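Local atomic coordinates of TbiB1 (Thermobaculum terrenum, PDB entry 5V1V), a protein that binds the leader peptide of a lasso-peptide precursor through a PqqD-like fold and so probably presents the precursor to the enzymes that mature it. Residues A[7-12]-A[21-26]. Numbering follows the deposited sequence. Where two conformers were deposited one is given.
Sequences SDAVVS and LLHLQT
Residues 7-12 and 21-26 form the open end of the beta hairpin made by strands 10-15 and 18-23 in this PqqD-like fold, a worked example of how a backbone bond, side-chain contacts and a water extend an antiparallel pairing beyond its last bridge. The backbone ladder comes first: Val11 and Leu22 are the hydrogen-bonded pair, with Val11 N to Leu22 O and Leu22 N to Val11 O both 2.9 Å and nearly straight. Leu24 N adds a third bond, 2.8 Å to Ala9 O and lying in the carbonyl plane. Ala9 is the third residue of a type I turn from Ser7 to Val10; Ser7 OG also accepts from Ala9 N at 3.0 Å, an ST turn.

Apolar contacts occupy both faces. The Val11 and Leu24 side chains cross obliquely, Val11 CG2 lying 3.7 Å from Leu24 CD1, while Leu22 packs on an apolar side chain of the bound leader peptide. On the other face, Val10 CG1 lies against Leu21 CB, and Leu21 CD2 packs beside polar Ser12, whose OG is held by Trp40 of helix 34-44.

His23, with CG anti to the backbone N (chi1 -165°), carries its imidazole to Ala9 CB, 3.6 Å from His23 CE1, and sets His23 CD2 beside Val10 CG2. Gln25 N donates to His23 ND1 in the ring plane, and a water bonds both His23 NE2 and Ser7 OG. An alanine at His23 would probably loosen this end, losing the ring's packing on Ala9 and Val10 and its polar links. The water sits 3.0 Å from His23 NE2 and 2.7 Å from Ser7 OG.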
ATOM      1  N   SER A   7      -8.680   1.699  -5.426  1.00 12.37           N
ATOM      2  CA  SER A   7      -9.466   1.737  -6.648  1.00 12.38           C
ATOM      3  C   SER A   7     -10.396   0.528  -6.743  1.00 12.82           C
ATOM      4  O   SER A   7      -9.989  -0.608  -6.454  1.00 12.59           O
ATOM      5  CB  SER A   7      -8.554   1.770  -7.873  1.00 14.18           C
ATOM      6  OG  SER A   7      -9.270   1.482  -9.060  1.00 16.50           O
ATOM      7  N   ASP A   8     -11.627   0.774  -7.200  1.00 13.31           N
ATOM      8  CA  ASP A   8     -12.596  -0.299  -7.415  1.00 14.79           C
ATOM      9  C   ASP A   8     -12.178  -1.251  -8.534  1.00 15.78           C
ATOM     10  O   ASP A   8     -12.763  -2.321  -8.688  1.00 19.79           O
ATOM     11  CB  ASP A   8     -13.982   0.281  -7.720  1.00 18.25           C
ATOM     12  CG  ASP A   8     -14.632   0.916  -6.507  1.00 21.64           C
ATOM     13  OD1 ASP A   8     -14.408   0.435  -5.376  1.00 24.16           O
ATOM     14  OD2 ASP A   8     -15.375   1.902  -6.696  1.00 26.99           O
ATOM     15  N   ALA A   9     -11.173  -0.864  -9.314  1.00 13.89           N
ATOM     16  CA  ALA A   9     -10.676  -1.691 -10.412  1.00 14.59           C
ATOM     17  C   ALA A   9      -9.571  -2.673 -10.014  1.00 13.35           C
ATOM     18  O   ALA A   9      -9.097  -3.443 -10.840  1.00 13.98           O
ATOM     19  CB  ALA A   9     -10.216  -0.814 -11.566  1.00 15.49           C
ATOM     20  N   VAL A  10      -9.184  -2.658  -8.743  1.00 12.04           N
ATOM     21  CA  VAL A  10      -8.058  -3.460  -8.266  1.00 12.50           C
ATOM     22  C   VAL A  10      -8.518  -4.746  -7.583  1.00 13.59           C
ATOM     23  O   VAL A  10      -9.401  -4.726  -6.717  1.00 15.88           O
ATOM     24  CB  VAL A  10      -7.142  -2.637  -7.328  1.00 12.47           C
ATOM     25  CG1 VAL A  10      -6.020  -3.492  -6.765  1.00 13.57           C
ATOM     26  CG2 VAL A  10      -6.538  -1.470  -8.084  1.00 13.99           C
ATOM     27  N   VAL A  11      -7.921  -5.857  -8.012  1.00 13.27           N
ATOM     28  CA  VAL A  11      -8.072  -7.158  -7.366  1.00 13.71           C
ATOM     29  C   VAL A  11      -6.813  -7.426  -6.520  1.00 13.06           C
ATOM     30  O   VAL A  11      -5.697  -7.226  -7.000  1.00 13.99           O
ATOM     31  CB  VAL A  11      -8.247  -8.280  -8.425  1.00 15.83           C
ATOM     32  CG1 VAL A  11      -8.307  -9.650  -7.770  1.00 19.34           C
ATOM     33  CG2 VAL A  11      -9.500  -8.055  -9.266  1.00 18.17           C
ATOM     34  N   SER A  12      -6.995  -7.873  -5.277  1.00 12.43           N
ATOM     35  CA  SER A  12      -5.874  -8.180  -4.384  1.00 13.42           C
ATOM     36  C   SER A  12      -5.820  -9.673  -4.104  1.00 14.76           C
ATOM     37  O   SER A  12      -6.828 -10.280  -3.743  1.00 17.89           O
ATOM     38  CB  SER A  12      -6.004  -7.433  -3.054  1.00 17.68           C
ATOM     39  OG  SER A  12      -6.112  -6.045  -3.244  1.00 19.23           O
ATOM     40  N   LEU A  21      -1.244  -7.375  -6.682  1.00 11.76           N
ATOM     41  CA  LEU A  21      -2.337  -6.481  -7.086  1.00 11.65           C
ATOM     42  C   LEU A  21      -2.500  -6.523  -8.593  1.00 11.87           C
ATOM     43  O   LEU A  21      -1.511  -6.419  -9.320  1.00 12.42           O
ATOM     44  CB  LEU A  21      -2.043  -5.032  -6.679  1.00 13.41           C
ATOM     45  CG  LEU A  21      -1.601  -4.801  -5.238  1.00 13.48           C
ATOM     46  CD1 LEU A  21      -1.304  -3.335  -4.978  1.00 13.74           C
ATOM     47  CD2 LEU A  21      -2.679  -5.292  -4.295  1.00 15.50           C
ATOM     48  N   LEU A  22      -3.742  -6.645  -9.055  1.00 12.05           N
ATOM     49  CA  LEU A  22      -4.053  -6.612 -10.473  0.50 13.65           C
ATOM     50  C   LEU A  22      -5.003  -5.456 -10.750  1.00 11.95           C
ATOM     51  O   LEU A  22      -6.080  -5.386 -10.159  1.00 13.93           O
ATOM     52  CB  LEU A  22      -4.710  -7.924 -10.902  0.50 16.59           C
ATOM     53  CG  LEU A  22      -3.878  -9.205 -10.918  0.50 19.26           C
ATOM     54  CD1 LEU A  22      -3.683  -9.781  -9.522  0.50 19.15           C
ATOM     55  CD2 LEU A  22      -4.578 -10.208 -11.816  0.50 22.47           C
ATOM     56  N   HIS A  23      -4.606  -4.549 -11.632  1.00 11.88           N
ATOM     57  CA  HIS A  23      -5.488  -3.476 -12.012  1.00 12.01           C
ATOM     58  C   HIS A  23      -6.234  -3.909 -13.261  1.00 12.65           C
ATOM     59  O   HIS A  23      -5.628  -4.079 -14.323  1.00 13.88           O
ATOM     60  CB  HIS A  23      -4.706  -2.199 -12.258  1.00 12.85           C
ATOM     61  CG  HIS A  23      -5.568  -0.982 -12.316  1.00 13.98           C
ATOM     62  ND1 HIS A  23      -6.558  -0.813 -13.262  1.00 15.11           N
ATOM     63  CD2 HIS A  23      -5.602   0.119 -11.531  1.00 16.15           C
ATOM     64  CE1 HIS A  23      -7.160   0.345 -13.057  1.00 16.69           C
ATOM     65  NE2 HIS A  23      -6.605   0.923 -12.009  1.00 16.39           N
ATOM     66  N   LEU A  24      -7.541  -4.123 -13.124  1.00 12.92           N
ATOM     67  CA  LEU A  24      -8.337  -4.730 -14.207  1.00 14.32           C
ATOM     68  C   LEU A  24      -8.517  -3.870 -15.444  1.00 15.61           C
ATOM     69  O   LEU A  24      -8.932  -4.370 -16.494  1.00 18.07           O
ATOM     70  CB  LEU A  24      -9.704  -5.174 -13.694  1.00 16.04           C
ATOM     71  CG  LEU A  24      -9.701  -6.257 -12.619  1.00 18.26           C
ATOM     72  CD1 LEU A  24     -11.125  -6.648 -12.266  1.00 21.38           C
ATOM     73  CD2 LEU A  24      -8.890  -7.471 -13.032  1.00 20.95           C
ATOM     74  N   GLN A  25      -8.219  -2.583 -15.336  1.00 15.16           N
ATOM     75  CA  GLN A  25      -8.421  -1.695 -16.481  1.00 17.65           C
ATOM     76  C   GLN A  25      -7.128  -1.287 -17.186  1.00 18.85           C
ATOM     77  O   GLN A  25      -7.124  -1.095 -18.398  1.00 24.51           O
ATOM     78  CB  GLN A  25      -9.259  -0.489 -16.067  1.00 19.80           C
ATOM     79  CG  GLN A  25     -10.664  -0.897 -15.637  1.00 20.85           C
ATOM     80  CD  GLN A  25     -11.584   0.277 -15.397  1.00 24.92           C
ATOM     81  OE1 GLN A  25     -11.398   1.352 -15.966  1.00 29.45           O
ATOM     82  NE2 GLN A  25     -12.592   0.074 -14.559  1.00 23.82           N
ATOM     83  N   THR A  26      -6.034  -1.183 -16.435  1.00 18.90           N
ATOM     84  CA  THR A  26      -4.718  -0.932 -17.031  1.00 17.35           C
ATOM     85  C   THR A  26      -4.041  -2.250 -17.433  1.00 18.51           C
ATOM     86  O   THR A  26      -3.133  -2.263 -18.273  1.00 20.30           O
ATOM     87  CB  THR A  26      -3.795  -0.126 -16.096  1.00 18.70           C
ATOM     88  OG1 THR A  26      -3.425  -0.929 -14.970  1.00 17.91           O
ATOM     89  CG2 THR A  26      -4.481   1.159 -15.607  1.00 20.82           C
TER
HETATM   90  O   HOH W   1      -8.487   3.095 -11.057  1.00 27.64           O